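Local coordinates for protein p450 cytochrome, putative (Rippkaea orientalis, PDB 6Y01) that probably binds and carries the molybdenum cofactor as a small Rossmann-fold protein of the SLOG family, at residues P134-N139 against E163-L168; Y36-L41 against V111-G116; I18-P23 against Q40-E45; Q64-K67 against L72-G75. All coordinates share one frame; numbering follows the deposited sequence.

Contact 1. Residues P134-N139 against E163-L168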
loop_
_atom_site.group_PDB
_atom_site.type_symbol
_atom_site.label_atom_id
_atom_site.label_comp_id
_atom_site.label_asym_id
_atom_site.label_seq_id
_atom_site.Cartn_x
_atom_site.Cartn_y
_atom_site.Cartn_z
ATOM N N PRO D 134 -2.047 -5.173 20.953
ATOM C CA PRO D 134 -3.091 -5.620 21.867
ATOM C C PRO D 134 -4.458 -5.593 21.186
ATOM O O PRO D 134 -4.811 -4.587 20.518
ATOM C CB PRO D 134 -3.061 -4.597 23.022
ATOM C CG PRO D 134 -1.752 -3.924 22.881
ATOM C CD PRO D 134 -1.402 -3.938 21.394
ATOM N N VAL D 135 -5.199 -6.682 21.361
ATOM C CA VAL D 135 -6.516 -6.853 20.735
ATOM C C VAL D 135 -7.516 -7.244 21.797
ATOM O O VAL D 135 -7.264 -8.166 22.562
ATOM C CB VAL D 135 -6.516 -7.881 19.607
ATOM C CG1 VAL D 135 -7.929 -8.113 19.089
ATOM C CG2 VAL D 135 -5.587 -7.464 18.494
ATOM N N ILE D 136 -8.657 -6.535 21.779
ATOM C CA ILE D 136 -9.800 -6.864 22.638
ATOM C C ILE D 136 -10.949 -7.291 21.752
ATOM O O ILE D 136 -11.345 -6.532 20.847
ATOM C CB ILE D 136 -10.198 -5.672 23.509
ATOM C CG1 ILE D 136 -9.032 -5.208 24.376
ATOM C CG2 ILE D 136 -11.419 -6.017 24.326
ATOM C CD1 ILE D 136 -9.287 -3.880 25.077
ATOM N N LEU D 137 -11.507 -8.465 22.022
ATOM C CA LEU D 137 -12.710 -8.939 21.318
ATOM C C LEU D 137 -13.936 -8.643 22.170
ATOM O O LEU D 137 -14.000 -9.041 23.319
ATOM C CB LEU D 137 -12.590 -10.438 21.049
ATOM C CG LEU D 137 -11.320 -10.865 20.302
ATOM C CD1 LEU D 137 -11.324 -12.394 20.126
ATOM C CD2 LEU D 137 -11.216 -10.184 18.971
ATOM N N LEU D 138 -14.900 -8.011 21.544
ATOM C CA LEU D 138 -16.227 -7.733 22.161
ATOM C C LEU D 138 -17.286 -8.300 21.220
ATOM O O LEU D 138 -17.716 -7.622 20.268
ATOM C CB LEU D 138 -16.355 -6.228 22.421
ATOM C CG LEU D 138 -17.646 -5.835 23.102
ATOM C CD1 LEU D 138 -17.693 -6.279 24.541
ATOM C CD2 LEU D 138 -17.764 -4.335 23.036
ATOM N N ASN D 139 -17.586 -9.590 21.392
ATOM C CA ASN D 139 -18.493 -10.279 20.467
ATOM C C ASN D 139 -19.051 -11.518 21.125
ATOM O O ASN D 139 -18.610 -11.876 22.228
ATOM C CB ASN D 139 -17.824 -10.629 19.136
ATOM C CG ASN D 139 -16.738 -11.665 19.231
ATOM O OD1 ASN D 139 -16.906 -12.707 19.878
ATOM N ND2 ASN D 139 -15.614 -11.327 18.637
ATOM N N GLU D 163 -17.599 -0.941 28.889
ATOM C CA GLU D 163 -16.871 -0.482 30.084
ATOM C C GLU D 163 -15.656 -1.372 30.359
ATOM O O GLU D 163 -14.594 -0.869 30.708
ATOM C CB GLU D 163 -17.841 -0.443 31.285
ATOM C CG GLU D 163 -18.927 0.581 31.134
ATOM C CD GLU D 163 -20.115 0.231 30.217
ATOM O OE1 GLU D 163 -20.225 -0.955 29.691
ATOM O OE2 GLU D 163 -20.963 1.165 30.013
ATOM N N ASN D 164 -15.826 -2.686 30.203
ATOM C CA ASN D 164 -14.712 -3.634 30.434
ATOM C C ASN D 164 -13.607 -3.379 29.404
ATOM O O ASN D 164 -12.435 -3.467 29.760
ATOM C CB ASN D 164 -15.235 -5.066 30.402
ATOM C CG ASN D 164 -14.186 -6.105 30.725
ATOM O OD1 ASN D 164 -14.133 -7.146 30.070
ATOM N ND2 ASN D 164 -13.407 -5.878 31.766
ATOM N N CYS D 165 -13.956 -3.053 28.158
ATOM C CA CYS D 165 -12.930 -2.672 27.163
ATOM C C CYS D 165 -12.082 -1.510 27.687
ATOM O O CYS D 165 -10.848 -1.562 27.533
ATOM C CB CYS D 165 -13.524 -2.246 25.832
ATOM S SG CYS D 165 -14.362 -3.564 24.937
ATOM N N ILE D 166 -12.717 -0.492 28.253
ATOM C CA ILE D 166 -11.974 0.684 28.745
ATOM C C ILE D 166 -11.061 0.250 29.893
ATOM O O ILE D 166 -9.898 0.688 29.919
ATOM C CB ILE D 166 -12.936 1.813 29.180
ATOM C CG1 ILE D 166 -13.861 2.214 28.036
ATOM C CG2 ILE D 166 -12.159 2.985 29.727
ATOM C CD1 ILE D 166 -13.184 2.769 26.801
ATOM N N GLU D 167 -11.568 -0.578 30.814
ATOM C CA GLU D 167 -10.755 -1.091 31.940
ATOM C C GLU D 167 -9.518 -1.823 31.395
ATOM O O GLU D 167 -8.388 -1.579 31.879
ATOM C CB GLU D 167 -11.547 -2.056 32.818
ATOM N N LEU D 168 -9.723 -2.656 30.367
ATOM C CA LEU D 168 -8.612 -3.443 29.796
ATOM C C LEU D 168 -7.607 -2.498 29.155
ATOM O O LEU D 168 -6.415 -2.674 29.352
ATOM C CB LEU D 168 -9.140 -4.474 28.801
ATOM C CG LEU D 168 -9.902 -5.645 29.410
ATOM C CD1 LEU D 168 -10.603 -6.436 28.318
ATOM C CD2 LEU D 168 -8.951 -6.557 30.177
#
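A buried contact, its side chains apolar, joins strand 135-138 to helix 162-176, with Ile136 and Leu138 of the strand meeting Cys165 and Leu168 of the helix. It belongs to a Rossmann-like alpha/beta fold, in which helices cover both faces of a parallel sheet; here the axes of 135-138 and of the helix piece 163-168 pass 9.7 Å apart and run nearly antiparallel (168°). Ile136 carries most of the strand's share. Its CG1 stands anti to the carbonyl carbon (chi1 -58°) and its chain is extended beyond, which sends CD1 to the helix backbone, 3.7 Å from Cys165 O, and to Leu168 CB at 3.8 Å. The other branch, CG2, rests 3.9 Å from Cys165 SG. A beta-branched isoleucine thus suits the strand, since its two arms reach two helix residues about one turn apart, each arm touching both. Cys165 is small enough to sit where the helix comes close, and its polarisable sulfur packs well among methyl groups. An alanine in place of Ile136 is likely to open a gap between strand and helix, leaving Leu168 CB without its strand-side partner and Cys165 SG with only Leu138 from the strand. Trp157 and Ala159 border the same isoleucine, while Leu38 of helix 29-44 touches both Leu138 and Cys165. On the other face of the sheet, Val135 and Leu137 pack against helix 119-130. Leu138 adds the final piece: its CG is turned anti to the backbone N, and the methyl CD2 lies 4.0 Å from Cys165 SG.

Contact 2. Residues Y36-L41 against V111-G116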
loop_
_atom_site.group_PDB
_atom_site.type_symbol
_atom_site.label_atom_id
_atom_site.label_comp_id
_atom_site.label_asym_id
_atom_site.label_seq_id
_atom_site.Cartn_x
_atom_site.Cartn_y
_atom_site.Cartn_z
ATOM N N TYR D 36 -21.547 2.304 19.675
ATOM C CA TYR D 36 -21.898 3.688 20.063
ATOM C C TYR D 36 -21.406 3.992 21.483
ATOM O O TYR D 36 -20.811 5.059 21.739
ATOM C CB TYR D 36 -23.399 3.860 19.893
ATOM C CG TYR D 36 -23.902 5.255 20.150
ATOM C CD1 TYR D 36 -23.647 6.283 19.262
ATOM C CD2 TYR D 36 -24.733 5.485 21.224
ATOM C CE1 TYR D 36 -24.131 7.574 19.496
ATOM C CE2 TYR D 36 -25.291 6.748 21.401
ATOM C CZ TYR D 36 -24.976 7.779 20.547
ATOM O OH TYR D 36 -25.487 9.019 20.797
ATOM N N GLN D 37 -21.626 3.061 22.400
ATOM C CA GLN D 37 -21.154 3.238 23.795
ATOM C C GLN D 37 -19.631 3.322 23.842
ATOM O O GLN D 37 -19.088 4.187 24.558
ATOM C CB GLN D 37 -21.682 2.156 24.744
ATOM C CG GLN D 37 -23.190 2.217 24.916
ATOM C CD GLN D 37 -23.682 1.148 25.865
ATOM O OE1 GLN D 37 -22.929 0.240 26.231
ATOM N NE2 GLN D 37 -24.945 1.226 26.273
ATOM N N LEU D 38 -18.943 2.429 23.129
ATOM C CA LEU D 38 -17.467 2.483 23.070
ATOM C C LEU D 38 -16.999 3.826 22.574
ATOM O O LEU D 38 -16.036 4.357 23.144
ATOM C CB LEU D 38 -16.909 1.402 22.126
ATOM C CG LEU D 38 -16.730 0.032 22.705
ATOM C CD1 LEU D 38 -16.281 -0.910 21.571
ATOM C CD2 LEU D 38 -15.691 0.061 23.819
ATOM N N GLY D 39 -17.600 4.328 21.501
ATOM C CA GLY D 39 -17.143 5.618 20.971
ATOM C C GLY D 39 -17.232 6.711 22.028
ATOM O O GLY D 39 -16.311 7.490 22.204
ATOM N N GLN D 40 -18.374 6.767 22.709
ATOM C CA GLN D 40 -18.580 7.750 23.793
ATOM C C GLN D 40 -17.514 7.556 24.873
ATOM O O GLN D 40 -16.884 8.513 25.297
ATOM C CB GLN D 40 -19.972 7.600 24.428
ATOM C CG GLN D 40 -21.085 7.995 23.509
ATOM C CD GLN D 40 -22.438 7.778 24.131
ATOM O OE1 GLN D 40 -22.886 8.633 24.893
ATOM N NE2 GLN D 40 -23.083 6.671 23.751
ATOM N N LEU D 41 -17.291 6.310 25.319
ATOM C CA LEU D 41 -16.368 6.063 26.450
ATOM C C LEU D 41 -14.916 6.380 26.061
ATOM O O LEU D 41 -14.156 6.890 26.883
ATOM C CB LEU D 41 -16.490 4.620 26.946
ATOM C CG LEU D 41 -17.833 4.218 27.522
ATOM C CD1 LEU D 41 -17.853 2.736 27.793
ATOM C CD2 LEU D 41 -18.162 5.001 28.791
ATOM N N VAL D 111 -4.435 0.108 20.843
ATOM C CA VAL D 111 -5.246 -1.094 21.143
ATOM C C VAL D 111 -6.274 -1.189 20.039
ATOM O O VAL D 111 -6.817 -0.139 19.604
ATOM C CB VAL D 111 -5.926 -1.011 22.513
ATOM C CG1 VAL D 111 -6.722 -2.278 22.757
ATOM C CG2 VAL D 111 -4.938 -0.726 23.629
ATOM N N VAL D 112 -6.585 -2.391 19.603
ATOM C CA VAL D 112 -7.602 -2.659 18.574
ATOM C C VAL D 112 -8.744 -3.377 19.281
ATOM O O VAL D 112 -8.508 -4.360 20.007
ATOM C CB VAL D 112 -7.020 -3.554 17.442
ATOM C CG1 VAL D 112 -8.107 -3.985 16.490
ATOM C CG2 VAL D 112 -5.911 -2.843 16.690
ATOM N N ILE D 113 -9.963 -2.852 19.120
ATOM C CA ILE D 113 -11.168 -3.537 19.600
ATOM C C ILE D 113 -11.959 -4.024 18.402
ATOM O O ILE D 113 -12.262 -3.226 17.481
ATOM C CB ILE D 113 -12.061 -2.599 20.437
ATOM C CG1 ILE D 113 -11.301 -1.966 21.605
ATOM C CG2 ILE D 113 -13.295 -3.342 20.876
ATOM C CD1 ILE D 113 -12.088 -0.911 22.360
ATOM N N ALA D 114 -12.292 -5.307 18.429
ATOM C CA ALA D 114 -13.182 -5.896 17.436
ATOM C C ALA D 114 -14.548 -5.991 18.093
ATOM O O ALA D 114 -14.754 -6.803 19.001
ATOM C CB ALA D 114 -12.695 -7.263 16.967
ATOM N N CYS D 115 -15.454 -5.164 17.588
ATOM C CA CYS D 115 -16.813 -5.064 18.106
ATOM C C CYS D 115 -17.721 -5.758 17.114
ATOM O O CYS D 115 -18.097 -5.174 16.098
ATOM C CB CYS D 115 -17.134 -3.582 18.320
ATOM S SG CYS D 115 -18.755 -3.235 18.959
ATOM N N GLY D 116 -18.050 -7.010 17.405
ATOM C CA GLY D 116 -18.707 -7.917 16.469
ATOM C C GLY D 116 -17.683 -8.627 15.593
ATOM O O GLY D 116 -16.473 -8.461 15.737
#
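Leu38 of helix 29-44 looks across at strand 111-115 from some way off, its CA 9.1 Å from that of Cys115, the closest backbone approach between the two segments, and side chains bridge the interval. Leu38 and Ile113 reach toward each other tip to tip, methyl against methyl: Leu38 CD1 meets Ile113 CG2 at 3.9 Å, and Leu38 CD2 meets Ile113 CD1 at 4.0 Å. The leucine fork is thus matched to the two arms of a beta-branched residue. CD1 of Leu38 lies anti to CA (chi2 175°), which carries this branch outward and suits a helix position that must span to the sheet. The strand is a central one of the parallel Rossmann-like sheet, hydrogen-bonded through its backbone to strand 17-21 on one flank and to segment 134-139 on the other. Pro162, at the start of helix 162-176, also lies against Leu38. Ala114 faces the opposite side of the sheet, against Thr121 and Val125 of helix 119-130, where a short side chain fits under a helix. Cys115 is the C-terminal limit of the contact on the strand, its SG anti to the backbone N and 4.3 Å from Leu38 CD1, with Val58 of helix 58-68 also touching it.

Contact 3. Residues I18-P23 against Q40-E45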
loop_
_atom_site.group_PDB
_atom_site.type_symbol
_atom_site.label_atom_id
_atom_site.label_comp_id
_atom_site.label_asym_id
_atom_site.label_seq_id
_atom_site.Cartn_x
_atom_site.Cartn_y
_atom_site.Cartn_z
ATOM N N ILE D 18 -7.366 4.435 19.841
ATOM C CA ILE D 18 -8.082 3.157 19.991
ATOM C C ILE D 18 -8.772 2.881 18.683
ATOM O O ILE D 18 -9.621 3.705 18.231
ATOM C CB ILE D 18 -9.084 3.201 21.144
ATOM C CG1 ILE D 18 -8.436 3.719 22.431
ATOM C CG2 ILE D 18 -9.713 1.843 21.346
ATOM C CD1 ILE D 18 -7.209 3.035 22.884
ATOM N N GLY D 19 -8.407 1.761 18.042
ATOM C CA GLY D 19 -9.049 1.355 16.812
ATOM C C GLY D 19 -10.261 0.522 17.109
ATOM O O GLY D 19 -10.155 -0.439 17.808
ATOM N N VAL D 20 -11.402 0.902 16.577
ATOM C CA VAL D 20 -12.642 0.130 16.722
ATOM C C VAL D 20 -13.004 -0.402 15.354
ATOM O O VAL D 20 -13.280 0.380 14.436
ATOM C CB VAL D 20 -13.799 0.909 17.366
ATOM C CG1 VAL D 20 -15.045 0.044 17.388
ATOM C CG2 VAL D 20 -13.392 1.357 18.752
ATOM N N MET D 21 -12.975 -1.726 15.235
ATOM C CA MET D 21 -13.268 -2.450 14.011
ATOM C C MET D 21 -14.583 -3.197 14.254
ATOM O O MET D 21 -14.895 -3.585 15.379
ATOM C CB MET D 21 -12.139 -3.500 13.700
ATOM C CG MET D 21 -10.735 -2.952 13.679
ATOM S SD MET D 21 -10.346 -1.776 12.291
ATOM C CE MET D 21 -9.930 -0.306 13.225
ATOM N N GLY D 22 -15.331 -3.461 13.204
ATOM C CA GLY D 22 -16.476 -4.356 13.303
ATOM C C GLY D 22 -17.285 -4.337 12.020
ATOM O O GLY D 22 -17.006 -3.571 11.104
ATOM N N PRO D 23 -18.313 -5.179 11.934
ATOM C CA PRO D 23 -19.117 -5.287 10.726
ATOM C C PRO D 23 -19.953 -4.061 10.409
ATOM O O PRO D 23 -20.179 -3.186 11.262
ATOM C CB PRO D 23 -20.023 -6.494 11.036
ATOM C CG PRO D 23 -19.987 -6.692 12.539
ATOM C CD PRO D 23 -18.675 -6.140 12.979
ATOM N N GLN D 40 -18.374 6.767 22.709
ATOM C CA GLN D 40 -18.580 7.750 23.793
ATOM C C GLN D 40 -17.514 7.556 24.873
ATOM O O GLN D 40 -16.884 8.513 25.297
ATOM C CB GLN D 40 -19.972 7.600 24.428
ATOM C CG GLN D 40 -21.085 7.995 23.509
ATOM C CD GLN D 40 -22.438 7.778 24.131
ATOM O OE1 GLN D 40 -22.886 8.633 24.893
ATOM N NE2 GLN D 40 -23.083 6.671 23.751
ATOM N N LEU D 41 -17.291 6.310 25.319
ATOM C CA LEU D 41 -16.368 6.063 26.450
ATOM C C LEU D 41 -14.916 6.380 26.061
ATOM O O LEU D 41 -14.156 6.890 26.883
ATOM C CB LEU D 41 -16.490 4.620 26.946
ATOM C CG LEU D 41 -17.833 4.218 27.522
ATOM C CD1 LEU D 41 -17.853 2.736 27.793
ATOM C CD2 LEU D 41 -18.162 5.001 28.791
ATOM N N ILE D 42 -14.529 6.063 24.827
ATOM C CA ILE D 42 -13.166 6.397 24.352
ATOM C C ILE D 42 -12.985 7.925 24.388
ATOM O O ILE D 42 -12.000 8.446 24.896
ATOM C CB ILE D 42 -12.968 5.792 22.941
ATOM C CG1 ILE D 42 -12.874 4.264 23.054
ATOM C CG2 ILE D 42 -11.776 6.402 22.231
ATOM C CD1 ILE D 42 -13.052 3.580 21.719
ATOM N N ALA D 43 -13.959 8.650 23.845
ATOM C CA ALA D 43 -13.885 10.117 23.813
ATOM C C ALA D 43 -13.883 10.679 25.240
ATOM O O ALA D 43 -13.149 11.645 25.478
ATOM C CB ALA D 43 -15.033 10.646 23.009
ATOM N N LEU D 44 -14.635 10.064 26.147
ATOM C CA LEU D 44 -14.725 10.652 27.515
ATOM C C LEU D 44 -13.391 10.474 28.254
ATOM O O LEU D 44 -13.110 11.230 29.182
ATOM C CB LEU D 44 -15.866 10.009 28.296
ATOM C CG LEU D 44 -17.256 10.448 27.829
ATOM C CD1 LEU D 44 -18.321 9.551 28.430
ATOM C CD2 LEU D 44 -17.533 11.926 28.157
ATOM N N GLU D 45 -12.562 9.529 27.837
ATOM C CA GLU D 45 -11.212 9.354 28.413
ATOM C C GLU D 45 -10.215 10.360 27.812
ATOM O O GLU D 45 -9.038 10.386 28.260
ATOM C CB GLU D 45 -10.708 7.928 28.154
ATOM C CG GLU D 45 -11.481 6.868 28.879
ATOM C CD GLU D 45 -11.394 6.964 30.392
ATOM O OE1 GLU D 45 -10.377 7.512 30.927
ATOM O OE2 GLU D 45 -12.361 6.523 31.051
#
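No ring or planar polar group lies between Ile18, Val20 and Ile42; the contact is made by branched aliphatic chains, and the flat groups of the two segments are turned to other partners. The amide of Gln40 makes a weak hydrogen bond from NE2 to Tyr36 O, and the carboxylate of Glu45 pairs through OE2 with Lys170 in a salt bridge. Trp47, from the loop after the helix, touches both isoleucines. This is the first beta-alpha-beta unit of the Rossmann-like fold: strand 17-21 leads to helix 29-44, which packs back on it before the chain returns as strand 48-51. Strand and helix come nearest at Ile18 and Ile42, whose CA atoms lie 7.4 Å apart. Ile42 does the reaching, its side chain at an oblique angle to both Ile18 and Val20. With its CG1 anti to the carbonyl carbon and the chain extended at chi2 (165°), CD1 is carried out from the helix to the groove between two side chains of one strand face. Isoleucine suits this place because a single slim methyl on a long arm can enter there, and Leu49 of the neighbouring strand touches both Ile42 and Val20. Ile18 and Val20, both beta-branched, fit a strand whose neighbours bond to it on both edges; Gly19, between them, lies where a side chain on the opposite face would crowd Met21 CE. Helix 58-68 covers Val20 further along through Val58 and Ala62. The methyl CD1 of Ile42 ends 3.8 Å from Ile18 CG2 and 3.7 Å from Val20 CG2.

Contact 4. Residues Q64-K67 against L72-G75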
loop_
_atom_site.group_PDB
_atom_site.type_symbol
_atom_site.label_atom_id
_atom_site.label_comp_id
_atom_site.label_asym_id
_atom_site.label_seq_id
_atom_site.Cartn_x
_atom_site.Cartn_y
_atom_site.Cartn_z
ATOM N N GLN D 64 -20.004 8.255 15.681
ATOM C CA GLN D 64 -21.076 9.124 16.203
ATOM C C GLN D 64 -21.003 9.154 17.730
ATOM O O GLN D 64 -21.287 10.205 18.328
ATOM C CB GLN D 64 -22.423 8.657 15.693
ATOM C CG GLN D 64 -22.642 8.951 14.210
ATOM C CD GLN D 64 -24.063 8.825 13.735
ATOM O OE1 GLN D 64 -25.018 8.954 14.524
ATOM N NE2 GLN D 64 -24.282 8.687 12.440
ATOM N N GLY D 65 -20.737 8.047 18.390
ATOM C CA GLY D 65 -20.577 8.007 19.848
ATOM C C GLY D 65 -19.485 8.937 20.330
ATOM O O GLY D 65 -19.667 9.719 21.268
ATOM N N ALA D 66 -18.331 8.866 19.675
ATOM C CA ALA D 66 -17.183 9.688 20.041
ATOM C C ALA D 66 -17.562 11.152 19.825
ATOM O O ALA D 66 -17.212 12.001 20.659
ATOM C CB ALA D 66 -15.923 9.297 19.257
ATOM N N LYS D 67 -18.212 11.467 18.707
ATOM C CA LYS D 67 -18.569 12.877 18.464
ATOM C C LYS D 67 -19.573 13.406 19.478
ATOM O O LYS D 67 -19.503 14.587 19.882
ATOM C CB LYS D 67 -19.103 13.067 17.050
ATOM C CG LYS D 67 -18.064 12.897 15.955
ATOM C CD LYS D 67 -16.745 13.576 16.267
ATOM C CE LYS D 67 -16.834 15.067 16.452
ATOM N NZ LYS D 67 -15.497 15.617 16.829
ATOM N N LEU D 72 -12.128 13.336 19.221
ATOM C CA LEU D 72 -11.564 13.369 17.864
ATOM C C LEU D 72 -11.678 11.989 17.221
ATOM O O LEU D 72 -11.416 10.964 17.888
ATOM C CB LEU D 72 -10.107 13.752 17.953
ATOM C CG LEU D 72 -9.364 13.894 16.631
ATOM C CD1 LEU D 72 -9.890 15.042 15.795
ATOM C CD2 LEU D 72 -7.879 14.060 16.905
ATOM N N THR D 73 -12.119 11.997 15.998
ATOM C CA THR D 73 -12.273 10.776 15.198
ATOM C C THR D 73 -11.407 10.814 13.947
ATOM O O THR D 73 -11.377 11.777 13.220
ATOM C CB THR D 73 -13.734 10.531 14.839
ATOM O OG1 THR D 73 -14.189 11.658 14.086
ATOM C CG2 THR D 73 -14.570 10.332 16.087
ATOM N N ILE D 74 -10.737 9.676 13.688
ATOM C CA ILE D 74 -9.876 9.495 12.507
ATOM C C ILE D 74 -10.476 8.347 11.694
ATOM O O ILE D 74 -10.844 7.305 12.297
ATOM C CB ILE D 74 -8.453 9.086 12.905
ATOM C CG1 ILE D 74 -7.836 9.919 14.011
ATOM C CG2 ILE D 74 -7.570 9.056 11.645
ATOM C CD1 ILE D 74 -7.710 11.399 13.721
ATOM N N GLY D 75 -10.590 8.564 10.394
ATOM C CA GLY D 75 -11.048 7.478 9.521
ATOM C C GLY D 75 -9.974 7.168 8.489
ATOM O O GLY D 75 -9.467 8.067 7.852
#
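Lys67 of helix 58-68 lies across Thr73 of strand 73-77, beside the shorter contact of Ala66. Its CB points neither at the strand nor away from it, and CG stands anti to the carbonyl carbon. Bends at chi2 (-44°) and chi3 then turn the chain toward the strand: CD comes 3.9 Å from Thr73 OG1 and also 3.9 Å from its methyl, CG2. Past CD the chain leaves the threonine, and at the tip NZ hydrogen-bonds to Gly71 O and forms a salt bridge with Asp90 OD2. A lysine suits this margin, since its CD methylene rests on an apolar methyl while its charge reaches polar partners. Deeper in, Ala66 CB meets Thr73 CG2 at 3.6 Å; a residue this small lets the helix lie close, and Leu49 touches both. Threonine serves two sides, for its hydroxyl is hydrogen-bonded to Ala88 O and to Asp90 N. Beyond the strand, Leu72 and Ile74 pack on Ile91 of the second subunit. The arrangement is that of a beta-alpha-beta unit, helix 58-68 joining the parallel neighbours 48-51 and 73-77, with a short loop leading into the second strand.

All four contacts set a helix on one parallel sheet, but their depth differs. Contacts 2 and 3 are the most central, their centres about 4 Å apart; they use overlapping parts of helix 29-44 against the neighbouring strands 111-115 and 17-21. Contact 1 continues this core on the next strand with another helix, which packs on helix 29-44 through Ile166 and Leu41. Contact 4 lies toward the other edge of the sheet and meets contacts 2 and 3 through Gly65 and Ala66 against helix 29-44. Contacts 1 to 3 rely on aliphatic chains, joined in contacts 1 and 2 by a cysteine sulfur; contact 4, near a subunit boundary, adds a lysine and a threonine with polar partners.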